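Acyl-CoA-binding domain-containing protein 1 (Oryza sativa Japonica Group, PDB 5H3G) binds medium- and long-chain acyl-CoA esters with high affinity in the cytoplasm and may take part in phospholipid biosynthesis. Local coordinates at residues A[33-38]-A[67-72]; A[39-44]-A[61-66]; A[5-10]-A[73-78]; A[11-16]-A[77-82]. All blocks are in the same frame, centred on the assembly; numbering follows the deposited sequence. Where two conformers were deposited one is given.

Interaction 1 (A[33-38]-A[67-72]); sequences YGLYKQ and EGKSKE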
loop_
_atom_site.group_PDB
_atom_site.type_symbol
_atom_site.label_atom_id
_atom_site.label_comp_id
_atom_site.label_asym_id
_atom_site.label_seq_id
_atom_site.Cartn_x
_atom_site.Cartn_y
_atom_site.Cartn_z
ATOM N N TYR A 33 0.786 -2.603 0.941
ATOM C CA TYR A 33 0.300 -3.616 0.011
ATOM C C TYR A 33 -1.184 -3.423 -0.259
ATOM O O TYR A 33 -1.615 -3.368 -1.415
ATOM C CB TYR A 33 0.589 -5.028 0.553
ATOM C CG TYR A 33 -0.059 -6.133 -0.274
ATOM C CD1 TYR A 33 0.580 -6.665 -1.391
ATOM C CD2 TYR A 33 -1.326 -6.619 0.049
ATOM C CE1 TYR A 33 -0.029 -7.667 -2.159
ATOM C CE2 TYR A 33 -1.944 -7.600 -0.716
ATOM C CZ TYR A 33 -1.288 -8.122 -1.805
ATOM O OH TYR A 33 -1.917 -9.111 -2.539
ATOM N N GLY A 34 -1.983 -3.300 0.797
ATOM C CA GLY A 34 -3.421 -3.213 0.587
ATOM C C GLY A 34 -3.812 -2.006 -0.240
ATOM O O GLY A 34 -4.652 -2.103 -1.141
ATOM N N LEU A 35 -3.210 -0.853 0.052
ATOM C CA LEU A 35 -3.530 0.354 -0.696
ATOM C C LEU A 35 -3.026 0.264 -2.128
ATOM O O LEU A 35 -3.678 0.758 -3.050
ATOM C CB LEU A 35 -2.946 1.582 -0.004
ATOM C CG LEU A 35 -3.660 1.964 1.283
ATOM C CD1 LEU A 35 -2.814 2.983 2.031
ATOM C CD2 LEU A 35 -5.001 2.526 0.887
ATOM N N TYR A 36 -1.864 -0.361 -2.343
ATOM C CA TYR A 36 -1.366 -0.496 -3.704
ATOM C C TYR A 36 -2.295 -1.362 -4.543
ATOM O O TYR A 36 -2.614 -1.021 -5.688
ATOM C CB TYR A 36 0.041 -1.089 -3.692
ATOM C CG TYR A 36 0.677 -1.090 -5.065
ATOM C CD1 TYR A 36 1.339 0.025 -5.539
ATOM C CD2 TYR A 36 0.585 -2.203 -5.892
ATOM C CE1 TYR A 36 1.933 0.029 -6.802
ATOM C CE2 TYR A 36 1.153 -2.209 -7.151
ATOM C CZ TYR A 36 1.832 -1.085 -7.608
ATOM O OH TYR A 36 2.410 -1.087 -8.857
ATOM N N LYS A 37 -2.717 -2.505 -3.998
ATOM C CA LYS A 37 -3.718 -3.324 -4.676
ATOM C C LYS A 37 -4.977 -2.519 -4.973
ATOM O O LYS A 37 -5.471 -2.500 -6.109
ATOM C CB LYS A 37 -4.060 -4.538 -3.822
ATOM C CG LYS A 37 -2.890 -5.501 -3.599
ATOM C CD LYS A 37 -2.351 -6.024 -4.922
ATOM C CE LYS A 37 -3.402 -6.758 -5.751
ATOM N NZ LYS A 37 -2.730 -7.544 -6.837
ATOM N N GLN A 38 -5.534 -1.881 -3.949
ATOM C CA GLN A 38 -6.777 -1.132 -4.130
ATOM C C GLN A 38 -6.619 -0.032 -5.172
ATOM O O GLN A 38 -7.502 0.167 -6.018
ATOM C CB GLN A 38 -7.217 -0.538 -2.795
ATOM C CG GLN A 38 -8.611 0.060 -2.867
ATOM C CD GLN A 38 -9.686 -0.998 -3.039
ATOM O OE1 GLN A 38 -9.482 -2.182 -2.748
ATOM N NE2 GLN A 38 -10.853 -0.576 -3.524
ATOM N N GLU A 67 -11.387 -1.926 0.950
ATOM C CA GLU A 67 -12.428 -2.105 -0.051
ATOM C C GLU A 67 -13.350 -0.888 -0.102
ATOM O O GLU A 67 -13.658 -0.280 0.927
ATOM C CB GLU A 67 -13.242 -3.359 0.257
ATOM C CG GLU A 67 -14.191 -3.750 -0.866
ATOM C CD GLU A 67 -14.730 -5.163 -0.737
ATOM O OE1 GLU A 67 -14.826 -5.671 0.393
ATOM O OE2 GLU A 67 -15.059 -5.768 -1.779
ATOM N N GLY A 68 -13.765 -0.525 -1.318
ATOM C CA GLY A 68 -14.654 0.597 -1.539
ATOM C C GLY A 68 -13.985 1.907 -1.908
ATOM O O GLY A 68 -14.697 2.869 -2.233
ATOM N N LYS A 69 -12.654 1.993 -1.870
ATOM C CA LYS A 69 -12.009 3.259 -2.186
ATOM C C LYS A 69 -11.836 3.399 -3.697
ATOM O O LYS A 69 -11.404 2.460 -4.372
ATOM C CB LYS A 69 -10.647 3.364 -1.488
ATOM C CG LYS A 69 -10.675 3.300 0.037
ATOM C CD LYS A 69 -9.279 3.605 0.587
ATOM C CE LYS A 69 -9.234 3.596 2.104
ATOM N NZ LYS A 69 -9.881 4.791 2.713
ATOM N N SER A 70 -12.139 4.580 -4.224
ATOM C CA SER A 70 -11.850 4.847 -5.624
ATOM C C SER A 70 -10.345 4.772 -5.904
ATOM O O SER A 70 -9.503 4.792 -4.998
ATOM C CB SER A 70 -12.362 6.224 -6.022
ATOM O OG SER A 70 -11.626 7.236 -5.354
ATOM N N LYS A 71 -10.014 4.673 -7.195
ATOM C CA LYS A 71 -8.620 4.753 -7.627
ATOM C C LYS A 71 -7.981 6.034 -7.126
ATOM O O LYS A 71 -6.831 6.044 -6.663
ATOM C CB LYS A 71 -8.556 4.686 -9.157
ATOM C CG LYS A 71 -7.178 4.928 -9.764
ATOM C CD LYS A 71 -7.241 4.830 -11.287
ATOM C CE LYS A 71 -5.854 4.588 -11.866
ATOM N NZ LYS A 71 -5.853 4.450 -13.353
ATOM N N GLU A 72 -8.722 7.129 -7.203
ATOM C CA GLU A 72 -8.197 8.394 -6.733
ATOM C C GLU A 72 -7.960 8.349 -5.223
ATOM O O GLU A 72 -6.910 8.791 -4.751
ATOM C CB GLU A 72 -9.164 9.502 -7.152
ATOM C CG GLU A 72 -8.650 10.930 -7.025
ATOM C CD GLU A 72 -8.006 11.539 -8.261
ATOM O OE1 GLU A 72 -7.764 10.813 -9.242
ATOM O OE2 GLU A 72 -7.719 12.768 -8.222
#
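Gln38 reaches out from helix 26-41 and crosses the side chain of Lys69 at about a right angle, its CG lying 4.1 Å from Lys69 CB. Across the contact Gln38 NE2 gives a hydrogen to Lys69 O over 3.2 Å, nearly straight at 175°. The acceptor lies in the amide plane of Gln38, and the donor arrives in the carbonyl plane on a lone pair. CG stands anti to the backbone N (chi1 -171°), and the bend at chi2 sets CD, the carbon that carries the amide. The stronger partner of the same NE2 is Asp43 OD1, which in turn takes Gly68 N; two acceptors therefore fix the rotation of the amide, and the aspartate ties it to the turn a second time. On the other side of the amide, OE1 packs 4.0 Å from Glu67 CA. Gly68 turns the chain with a positive phi (96°), where a side chain would collide with the carbonyl O of Glu67. A lighter touch comes from Leu35, whose CD2 lies 4.4 Å from Lys69 CD. The contact thus pins helix 26-41, which carries Tyr33 to Lys37 of the probable acyl-CoA site, to the loop between helices 57-64 and 71-92, where Ser70 OG caps the start of helix 71-92 by bonding Glu73 N.

Interaction 2 (A[39-44]-A[61-66]); sequences ATVGDV and DAWKAV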
loop_
_atom_site.group_PDB
_atom_site.type_symbol
_atom_site.label_atom_id
_atom_site.label_comp_id
_atom_site.label_asym_id
_atom_site.label_seq_id
_atom_site.Cartn_x
_atom_site.Cartn_y
_atom_site.Cartn_z
ATOM N N ALA A 39 -5.485 0.668 -5.145
ATOM C CA ALA A 39 -5.240 1.788 -6.053
ATOM C C ALA A 39 -5.154 1.343 -7.507
ATOM O O ALA A 39 -5.640 2.038 -8.404
ATOM C CB ALA A 39 -3.950 2.499 -5.651
ATOM N N THR A 40 -4.528 0.199 -7.768
ATOM C CA THR A 40 -4.265 -0.223 -9.133
ATOM C C THR A 40 -5.345 -1.137 -9.700
ATOM O O THR A 40 -5.719 -0.980 -10.861
ATOM C CB THR A 40 -2.906 -0.923 -9.221
ATOM O OG1 THR A 40 -2.870 -2.022 -8.303
ATOM C CG2 THR A 40 -1.780 0.039 -8.884
ATOM N N VAL A 41 -5.882 -2.079 -8.924
ATOM C CA VAL A 41 -6.824 -3.051 -9.469
ATOM C C VAL A 41 -8.188 -3.009 -8.792
ATOM O O VAL A 41 -9.095 -3.736 -9.218
ATOM C CB VAL A 41 -6.254 -4.485 -9.442
ATOM C CG1 VAL A 41 -5.030 -4.566 -10.337
ATOM C CG2 VAL A 41 -5.911 -4.922 -8.038
ATOM N N GLY A 42 -8.373 -2.190 -7.761
ATOM C CA GLY A 42 -9.700 -2.069 -7.176
ATOM C C GLY A 42 -9.996 -3.121 -6.119
ATOM O O GLY A 42 -9.097 -3.706 -5.505
ATOM N N ASP A 43 -11.293 -3.362 -5.916
ATOM C CA ASP A 43 -11.746 -4.185 -4.803
ATOM C C ASP A 43 -11.193 -5.596 -4.902
ATOM O O ASP A 43 -11.141 -6.185 -5.988
ATOM C CB ASP A 43 -13.275 -4.277 -4.773
ATOM C CG ASP A 43 -13.946 -3.009 -4.271
ATOM O OD1 ASP A 43 -13.255 -2.113 -3.755
ATOM O OD2 ASP A 43 -15.193 -2.916 -4.396
ATOM N N VAL A 44 -10.840 -6.161 -3.747
ATOM C CA VAL A 44 -10.405 -7.551 -3.713
ATOM C C VAL A 44 -11.516 -8.440 -4.243
ATOM O O VAL A 44 -12.685 -8.305 -3.862
ATOM C CB VAL A 44 -9.963 -7.953 -2.297
ATOM C CG1 VAL A 44 -11.097 -7.792 -1.293
ATOM C CG2 VAL A 44 -9.440 -9.381 -2.297
ATOM N N ASP A 61 -6.236 -9.697 3.934
ATOM C CA ASP A 61 -6.944 -8.882 4.918
ATOM C C ASP A 61 -6.612 -7.404 4.763
ATOM O O ASP A 61 -7.485 -6.542 4.914
ATOM C CB ASP A 61 -6.608 -9.350 6.334
ATOM C CG ASP A 61 -7.347 -10.623 6.730
ATOM O OD1 ASP A 61 -8.298 -11.036 6.031
ATOM O OD2 ASP A 61 -6.978 -11.215 7.764
ATOM N N ALA A 62 -5.348 -7.081 4.468
ATOM C CA ALA A 62 -4.986 -5.680 4.307
ATOM C C ALA A 62 -5.697 -5.074 3.108
ATOM O O ALA A 62 -6.079 -3.900 3.125
ATOM C CB ALA A 62 -3.467 -5.546 4.157
ATOM N N TRP A 63 -5.873 -5.862 2.051
ATOM C CA TRP A 63 -6.545 -5.377 0.853
ATOM C C TRP A 63 -8.048 -5.262 1.097
ATOM O O TRP A 63 -8.670 -4.249 0.760
ATOM C CB TRP A 63 -6.217 -6.334 -0.296
ATOM C CG TRP A 63 -6.711 -5.991 -1.648
ATOM C CD1 TRP A 63 -7.323 -4.842 -2.056
ATOM C CD2 TRP A 63 -6.612 -6.829 -2.803
ATOM N NE1 TRP A 63 -7.627 -4.925 -3.400
ATOM C CE2 TRP A 63 -7.197 -6.136 -3.878
ATOM C CE3 TRP A 63 -6.084 -8.102 -3.027
ATOM C CZ2 TRP A 63 -7.270 -6.680 -5.160
ATOM C CZ3 TRP A 63 -6.167 -8.641 -4.298
ATOM C CH2 TRP A 63 -6.752 -7.931 -5.343
ATOM N N LYS A 64 -8.635 -6.285 1.715
ATOM C CA LYS A 64 -10.050 -6.239 2.084
ATOM C C LYS A 64 -10.372 -5.002 2.919
ATOM O O LYS A 64 -11.450 -4.401 2.781
ATOM C CB LYS A 64 -10.410 -7.519 2.839
ATOM C CG LYS A 64 -11.846 -7.609 3.344
ATOM C CD LYS A 64 -12.857 -7.561 2.224
ATOM C CE LYS A 64 -14.267 -7.821 2.758
ATOM N NZ LYS A 64 -15.285 -7.926 1.666
ATOM N N ALA A 65 -9.431 -4.588 3.769
ATOM C CA ALA A 65 -9.685 -3.496 4.699
ATOM C C ALA A 65 -9.899 -2.156 4.008
ATOM O O ALA A 65 -10.506 -1.258 4.606
ATOM C CB ALA A 65 -8.537 -3.379 5.701
ATOM N N VAL A 66 -9.422 -1.983 2.781
ATOM C CA VAL A 66 -9.590 -0.719 2.077
ATOM C C VAL A 66 -10.586 -0.862 0.929
ATOM O O VAL A 66 -10.628 -0.022 0.031
ATOM C CB VAL A 66 -8.239 -0.161 1.601
ATOM C CG1 VAL A 66 -7.418 0.289 2.797
ATOM C CG2 VAL A 66 -7.461 -1.241 0.817
HETATM O O HOH W 1 -10.595 -4.414 -1.401
#
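The C-terminal end of helix 26-41 and the turn that leaves it close over the indole of Trp63, on helix 57-64. Trp63 NE1 donates to Gly42 O over 2.8 Å, with an N-H...O angle of 149°. The oxygen sits at the edge of the indole, close to the ring plane, and the donor comes nearly along the C=O axis. Val44 covers one face: its CB stands 3.6 Å from the centroid of the five-membered ring of Trp63, 14° off the normal, a CH-pi contact, while Val44 CG2 extends the cover over the six-membered ring, 3.7 Å from Trp63 CE3. The indole leaves its helix with CG anti to the backbone N (chi1 -176°). Gly42 is the residue where helix 26-41 gives up helical geometry, with positive phi, and its carbonyl becomes the acceptor for the indole. In the four-helix fold of the acyl-CoA-binding proteins, this joins the end of helix 26-41 to helix 57-64, close to Lys37, a residue that probably binds acyl-CoA and whose side chain also touches Trp63. From the last turn of helix 26-41, Val41 CG2 lies 3.6 Å from Trp63 CZ2, the two side chains crossing at about a right angle. The other methyl of Val44, CG1, packs 3.9 Å from Lys64 CD; the amine of that lysine forms a salt bridge with Glu67. A water bridges the backbones, accepting from Val44 N and donating to Trp63 O, each at 2.9 Å.

Interaction 3 (A[5-10]-A[73-78]); sequences GLQEDF and EAMSDY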
loop_
_atom_site.group_PDB
_atom_site.type_symbol
_atom_site.label_atom_id
_atom_site.label_comp_id
_atom_site.label_asym_id
_atom_site.label_seq_id
_atom_site.Cartn_x
_atom_site.Cartn_y
_atom_site.Cartn_z
ATOM N N GLY A 5 -2.146 14.727 -12.171
ATOM C CA GLY A 5 -1.140 15.002 -11.157
ATOM C C GLY A 5 -1.072 13.914 -10.104
ATOM O O GLY A 5 0.014 13.539 -9.655
ATOM N N LEU A 6 -2.227 13.377 -9.715
ATOM C CA LEU A 6 -2.243 12.288 -8.746
ATOM C C LEU A 6 -1.620 11.016 -9.309
ATOM O O LEU A 6 -0.875 10.327 -8.605
ATOM C CB LEU A 6 -3.668 12.010 -8.296
ATOM C CG LEU A 6 -3.730 10.858 -7.305
ATOM C CD1 LEU A 6 -3.055 11.296 -6.022
ATOM C CD2 LEU A 6 -5.145 10.419 -7.072
ATOM N N GLN A 7 -1.944 10.664 -10.558
ATOM C CA GLN A 7 -1.358 9.472 -11.163
ATOM C C GLN A 7 0.158 9.594 -11.242
ATOM O O GLN A 7 0.884 8.623 -10.989
ATOM C CB GLN A 7 -1.953 9.240 -12.554
ATOM C CG GLN A 7 -1.400 8.013 -13.266
ATOM C CD GLN A 7 -2.108 6.733 -12.866
ATOM O OE1 GLN A 7 -3.332 6.706 -12.730
ATOM N NE2 GLN A 7 -1.342 5.660 -12.682
ATOM N N GLU A 8 0.653 10.786 -11.590
ATOM C CA GLU A 8 2.093 11.018 -11.626
ATOM C C GLU A 8 2.699 10.847 -10.240
ATOM O O GLU A 8 3.702 10.145 -10.072
ATOM C CB GLU A 8 2.385 12.420 -12.172
ATOM C CG GLU A 8 1.924 12.631 -13.612
ATOM C CD GLU A 8 2.074 14.074 -14.094
ATOM O OE1 GLU A 8 2.304 14.976 -13.260
ATOM O OE2 GLU A 8 1.958 14.303 -15.319
ATOM N N ASP A 9 2.094 11.494 -9.236
ATOM C CA ASP A 9 2.537 11.345 -7.852
ATOM C C ASP A 9 2.558 9.885 -7.439
ATOM O O ASP A 9 3.485 9.438 -6.761
ATOM C CB ASP A 9 1.607 12.110 -6.905
ATOM C CG ASP A 9 1.834 13.606 -6.926
ATOM O OD1 ASP A 9 2.820 14.069 -7.525
ATOM O OD2 ASP A 9 1.001 14.317 -6.325
ATOM N N PHE A 10 1.529 9.131 -7.823
ATOM C CA PHE A 10 1.430 7.743 -7.388
ATOM C C PHE A 10 2.579 6.920 -7.950
ATOM O O PHE A 10 3.207 6.135 -7.233
ATOM C CB PHE A 10 0.089 7.158 -7.822
ATOM C CG PHE A 10 -0.082 5.693 -7.482
ATOM C CD1 PHE A 10 -0.382 5.297 -6.195
ATOM C CD2 PHE A 10 0.047 4.714 -8.462
ATOM C CE1 PHE A 10 -0.542 3.954 -5.871
ATOM C CE2 PHE A 10 -0.107 3.369 -8.149
ATOM C CZ PHE A 10 -0.414 2.987 -6.855
ATOM N N GLU A 73 -8.900 7.766 -4.456
ATOM C CA GLU A 73 -8.770 7.716 -2.996
ATOM C C GLU A 73 -7.606 6.832 -2.568
ATOM O O GLU A 73 -6.829 7.203 -1.680
ATOM C CB GLU A 73 -10.055 7.197 -2.346
ATOM C CG GLU A 73 -11.170 8.217 -2.232
ATOM C CD GLU A 73 -12.489 7.626 -1.720
ATOM O OE1 GLU A 73 -12.734 6.414 -1.894
ATOM O OE2 GLU A 73 -13.294 8.380 -1.146
ATOM N N ALA A 74 -7.507 5.630 -3.143
ATOM C CA ALA A 74 -6.492 4.682 -2.689
ATOM C C ALA A 74 -5.102 5.119 -3.118
ATOM O O ALA A 74 -4.141 4.957 -2.354
ATOM C CB ALA A 74 -6.803 3.280 -3.209
ATOM N N MET A 75 -4.970 5.662 -4.334
ATOM C CA MET A 75 -3.714 6.293 -4.734
ATOM C C MET A 75 -3.335 7.377 -3.748
ATOM O O MET A 75 -2.172 7.489 -3.341
ATOM C CB MET A 75 -3.826 6.911 -6.131
ATOM C CG MET A 75 -3.640 5.966 -7.290
ATOM S SD MET A 75 -3.557 6.832 -8.880
ATOM C CE MET A 75 -3.113 5.445 -9.907
ATOM N N SER A 76 -4.326 8.187 -3.369
ATOM C CA SER A 76 -4.156 9.230 -2.372
ATOM C C SER A 76 -3.578 8.682 -1.078
ATOM O O SER A 76 -2.569 9.183 -0.563
ATOM C CB SER A 76 -5.524 9.878 -2.094
ATOM O OG SER A 76 -6.135 10.269 -3.294
ATOM N N ASP A 77 -4.248 7.687 -0.511
ATOM C CA ASP A 77 -3.817 7.152 0.770
ATOM C C ASP A 77 -2.450 6.516 0.652
ATOM O O ASP A 77 -1.599 6.713 1.519
ATOM C CB ASP A 77 -4.817 6.132 1.279
ATOM C CG ASP A 77 -6.119 6.754 1.642
ATOM O OD1 ASP A 77 -6.087 7.913 2.092
ATOM O OD2 ASP A 77 -7.157 6.094 1.455
ATOM N N TYR A 78 -2.232 5.733 -0.410
ATOM C CA TYR A 78 -0.928 5.105 -0.616
ATOM C C TYR A 78 0.177 6.152 -0.572
ATOM O O TYR A 78 1.183 5.989 0.129
ATOM C CB TYR A 78 -0.918 4.342 -1.952
ATOM C CG TYR A 78 0.444 3.763 -2.272
ATOM C CD1 TYR A 78 0.814 2.521 -1.781
ATOM C CD2 TYR A 78 1.371 4.489 -3.012
ATOM C CE1 TYR A 78 2.086 1.988 -2.055
ATOM C CE2 TYR A 78 2.640 3.973 -3.284
ATOM C CZ TYR A 78 2.983 2.729 -2.792
ATOM O OH TYR A 78 4.250 2.221 -3.042
#
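Met75 lies across the face of Phe10: its CG stands 3.8 Å from the ring centroid of Phe10, in a CH-pi contact displaced toward the rim. The methionine has CG anti to the carbonyl carbon (chi1 -82°) and runs extended beyond it, which carries SD to 4.5 Å from the Phe10 centroid in an oblique Met-aromatic contact. Its methyl goes on to the far side of the ring, Met75 CE lying 3.6 Å from Phe10 CD2. The edge of Phe10 is turned to the face of Tyr78 in an offset edge-to-face pair, planes at 61°; Phe10 CE1 comes 3.5 Å from Tyr78 CD2. An alanine in place of Phe10 would probably open a gap under Met75 and leave the Tyr78 ring without its aromatic partner. Nearer the N-terminus, Leu6 CD2 packs on Met75 CB at 3.9 Å and is equally close to Ser76 OG. Helices 4-17 and 71-92 run in broadly the same direction here, their local axes 9.6 Å apart and 43° from parallel, while helix 26-41 meets Phe10 through Ala39 and Thr40.

Interaction 4 (A[11-16]-A[77-82]); sequences EQYAEK and DYITKV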
loop_
_atom_site.group_PDB
_atom_site.type_symbol
_atom_site.label_atom_id
_atom_site.label_comp_id
_atom_site.label_asym_id
_atom_site.label_seq_id
_atom_site.Cartn_x
_atom_site.Cartn_y
_atom_site.Cartn_z
ATOM N N GLU A 11 2.846 7.071 -9.243
ATOM C CA GLU A 11 3.931 6.323 -9.852
ATOM C C GLU A 11 5.265 6.742 -9.258
ATOM O O GLU A 11 6.133 5.899 -9.022
ATOM C CB GLU A 11 3.889 6.506 -11.364
ATOM C CG GLU A 11 2.599 5.935 -11.950
ATOM C CD GLU A 11 2.374 6.297 -13.404
ATOM O OE1 GLU A 11 3.243 6.965 -14.001
ATOM O OE2 GLU A 11 1.316 5.912 -13.947
ATOM N N GLN A 12 5.419 8.030 -8.956
ATOM C CA GLN A 12 6.664 8.496 -8.353
ATOM C C GLN A 12 6.858 7.902 -6.965
ATOM O O GLN A 12 7.937 7.392 -6.639
ATOM C CB GLN A 12 6.680 10.023 -8.304
ATOM C CG GLN A 12 6.828 10.678 -9.674
ATOM C CD GLN A 12 6.700 12.191 -9.625
ATOM O OE1 GLN A 12 6.834 12.806 -8.564
ATOM N NE2 GLN A 12 6.430 12.799 -10.775
ATOM N N TYR A 13 5.824 7.946 -6.131
ATOM C CA TYR A 13 5.988 7.439 -4.777
ATOM C C TYR A 13 6.036 5.920 -4.737
ATOM O O TYR A 13 6.689 5.359 -3.854
ATOM C CB TYR A 13 4.895 7.989 -3.877
ATOM C CG TYR A 13 5.262 9.378 -3.432
ATOM C CD1 TYR A 13 6.298 9.579 -2.534
ATOM C CD2 TYR A 13 4.608 10.488 -3.946
ATOM C CE1 TYR A 13 6.662 10.847 -2.143
ATOM C CE2 TYR A 13 4.959 11.757 -3.559
ATOM C CZ TYR A 13 5.985 11.933 -2.652
ATOM O OH TYR A 13 6.344 13.200 -2.253
ATOM N N ALA A 14 5.371 5.230 -5.672
ATOM C CA ALA A 14 5.563 3.784 -5.741
ATOM C C ALA A 14 7.019 3.454 -6.041
ATOM O O ALA A 14 7.563 2.479 -5.509
ATOM C CB ALA A 14 4.643 3.165 -6.792
ATOM N N GLU A 15 7.675 4.281 -6.856
ATOM C CA GLU A 15 9.103 4.087 -7.099
ATOM C C GLU A 15 9.926 4.440 -5.867
ATOM O O GLU A 15 10.870 3.723 -5.518
ATOM C CB GLU A 15 9.543 4.917 -8.306
ATOM C CG GLU A 15 8.973 4.389 -9.618
ATOM C CD GLU A 15 9.154 5.337 -10.790
ATOM O OE1 GLU A 15 9.827 6.375 -10.622
ATOM O OE2 GLU A 15 8.615 5.042 -11.880
ATOM N N LYS A 16 9.574 5.528 -5.184
ATOM C CA LYS A 16 10.343 5.926 -4.010
ATOM C C LYS A 16 10.163 4.936 -2.865
ATOM O O LYS A 16 11.045 4.825 -2.002
ATOM C CB LYS A 16 9.933 7.332 -3.571
ATOM C CG LYS A 16 10.352 8.437 -4.525
ATOM C CD LYS A 16 9.836 9.765 -4.001
ATOM C CE LYS A 16 10.411 10.934 -4.772
ATOM N NZ LYS A 16 10.198 12.210 -4.025
ATOM N N ASP A 77 -4.248 7.687 -0.511
ATOM C CA ASP A 77 -3.817 7.152 0.770
ATOM C C ASP A 77 -2.450 6.516 0.652
ATOM O O ASP A 77 -1.599 6.713 1.519
ATOM C CB ASP A 77 -4.817 6.132 1.279
ATOM C CG ASP A 77 -6.119 6.754 1.642
ATOM O OD1 ASP A 77 -6.087 7.913 2.092
ATOM O OD2 ASP A 77 -7.157 6.094 1.455
ATOM N N TYR A 78 -2.232 5.733 -0.410
ATOM C CA TYR A 78 -0.928 5.105 -0.616
ATOM C C TYR A 78 0.177 6.152 -0.572
ATOM O O TYR A 78 1.183 5.989 0.129
ATOM C CB TYR A 78 -0.918 4.342 -1.952
ATOM C CG TYR A 78 0.444 3.763 -2.272
ATOM C CD1 TYR A 78 0.814 2.521 -1.781
ATOM C CD2 TYR A 78 1.371 4.489 -3.012
ATOM C CE1 TYR A 78 2.086 1.988 -2.055
ATOM C CE2 TYR A 78 2.640 3.973 -3.284
ATOM C CZ TYR A 78 2.983 2.729 -2.792
ATOM O OH TYR A 78 4.250 2.221 -3.042
ATOM N N ILE A 79 -0.019 7.252 -1.301
ATOM C CA ILE A 79 0.971 8.323 -1.338
ATOM C C ILE A 79 1.210 8.881 0.060
ATOM O O ILE A 79 2.359 9.072 0.472
ATOM C CB ILE A 79 0.535 9.426 -2.319
ATOM C CG1 ILE A 79 0.659 8.916 -3.758
ATOM C CG2 ILE A 79 1.394 10.667 -2.146
ATOM C CD1 ILE A 79 -0.180 9.707 -4.744
ATOM N N THR A 80 0.137 9.146 0.816
ATOM C CA THR A 80 0.340 9.729 2.143
ATOM C C THR A 80 1.051 8.753 3.070
ATOM O O THR A 80 1.906 9.162 3.864
ATOM C CB THR A 80 -0.982 10.207 2.761
ATOM O OG1 THR A 80 -1.872 9.109 3.019
ATOM C CG2 THR A 80 -1.659 11.207 1.847
ATOM N N LYS A 81 0.742 7.458 2.973
ATOM C CA LYS A 81 1.428 6.487 3.828
ATOM C C LYS A 81 2.899 6.357 3.456
ATOM O O LYS A 81 3.763 6.279 4.342
ATOM C CB LYS A 81 0.743 5.119 3.736
ATOM C CG LYS A 81 -0.672 5.098 4.311
ATOM C CD LYS A 81 -0.662 5.365 5.807
ATOM C CE LYS A 81 -2.067 5.352 6.379
ATOM N NZ LYS A 81 -2.865 4.230 5.827
ATOM N N VAL A 82 3.204 6.323 2.155
ATOM C CA VAL A 82 4.600 6.230 1.718
ATOM C C VAL A 82 5.369 7.470 2.141
ATOM O O VAL A 82 6.485 7.370 2.662
ATOM C CB VAL A 82 4.695 6.003 0.198
ATOM C CG1 VAL A 82 6.143 6.139 -0.256
ATOM C CG2 VAL A 82 4.185 4.619 -0.160
#
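The ring of Tyr78 points its edge at the backbone of helix 4-17: Ala14 N and CA lie near the ring plane, and Tyr78 OH comes to 3.4 Å from Ala14 CA. One face of the ring is covered from its own helix by Val82 CG2, 3.4 Å above the plane and offset toward the rim. Tyr13 brings the second flat group. The Tyr13 and Ile79 side chains cross at about a right angle, with Tyr13 CD2 3.7 Å from Ile79 CG2, while Tyr13 meets Val82 more obliquely. Tyr13 CG stands anti to the carbonyl carbon (chi1 -81°), and Val82 CG1, anti to its backbone N, packs 3.7 Å from Tyr13 O. Contact here is wholly by packing, with no hydrogen bond between the two segments. A leucine in place of Tyr78 would remove the hydroxyl and the flat ring, and would probably lose the close packing on Ala14 and leave Val82 CG2 without the ring face it covers. The local helix axes pass 9.6 Å apart at 38°, a side-by-side packing of the first and last helices of the four-helix acyl-CoA-binding fold, and Tyr78, which also touches Leu35, is by similarity part of the acyl-CoA site.

Along the chain interaction 2 lies within the span of interaction 1, and both within those of interactions 3 and 4, which bring the first and last helices together. Interactions 3 and 4 sit about 7 Å apart, centre to centre, and share helices 4-17 and 71-92 as well as Asp77 and Tyr78. Interactions 1 and 2, about 5 Å apart by centres, both use helix 26-41 and meet at Asp43. Interactions 2 and 4 lie about 16 Å apart between centres, on opposite sides of the chain's centre. Helix 26-41 joins the two halves, Ala39 reaching Phe10 and Leu35 reaching Tyr78, which puts residues of the probable acyl-CoA site on helices 26-41 and 71-92 side by side.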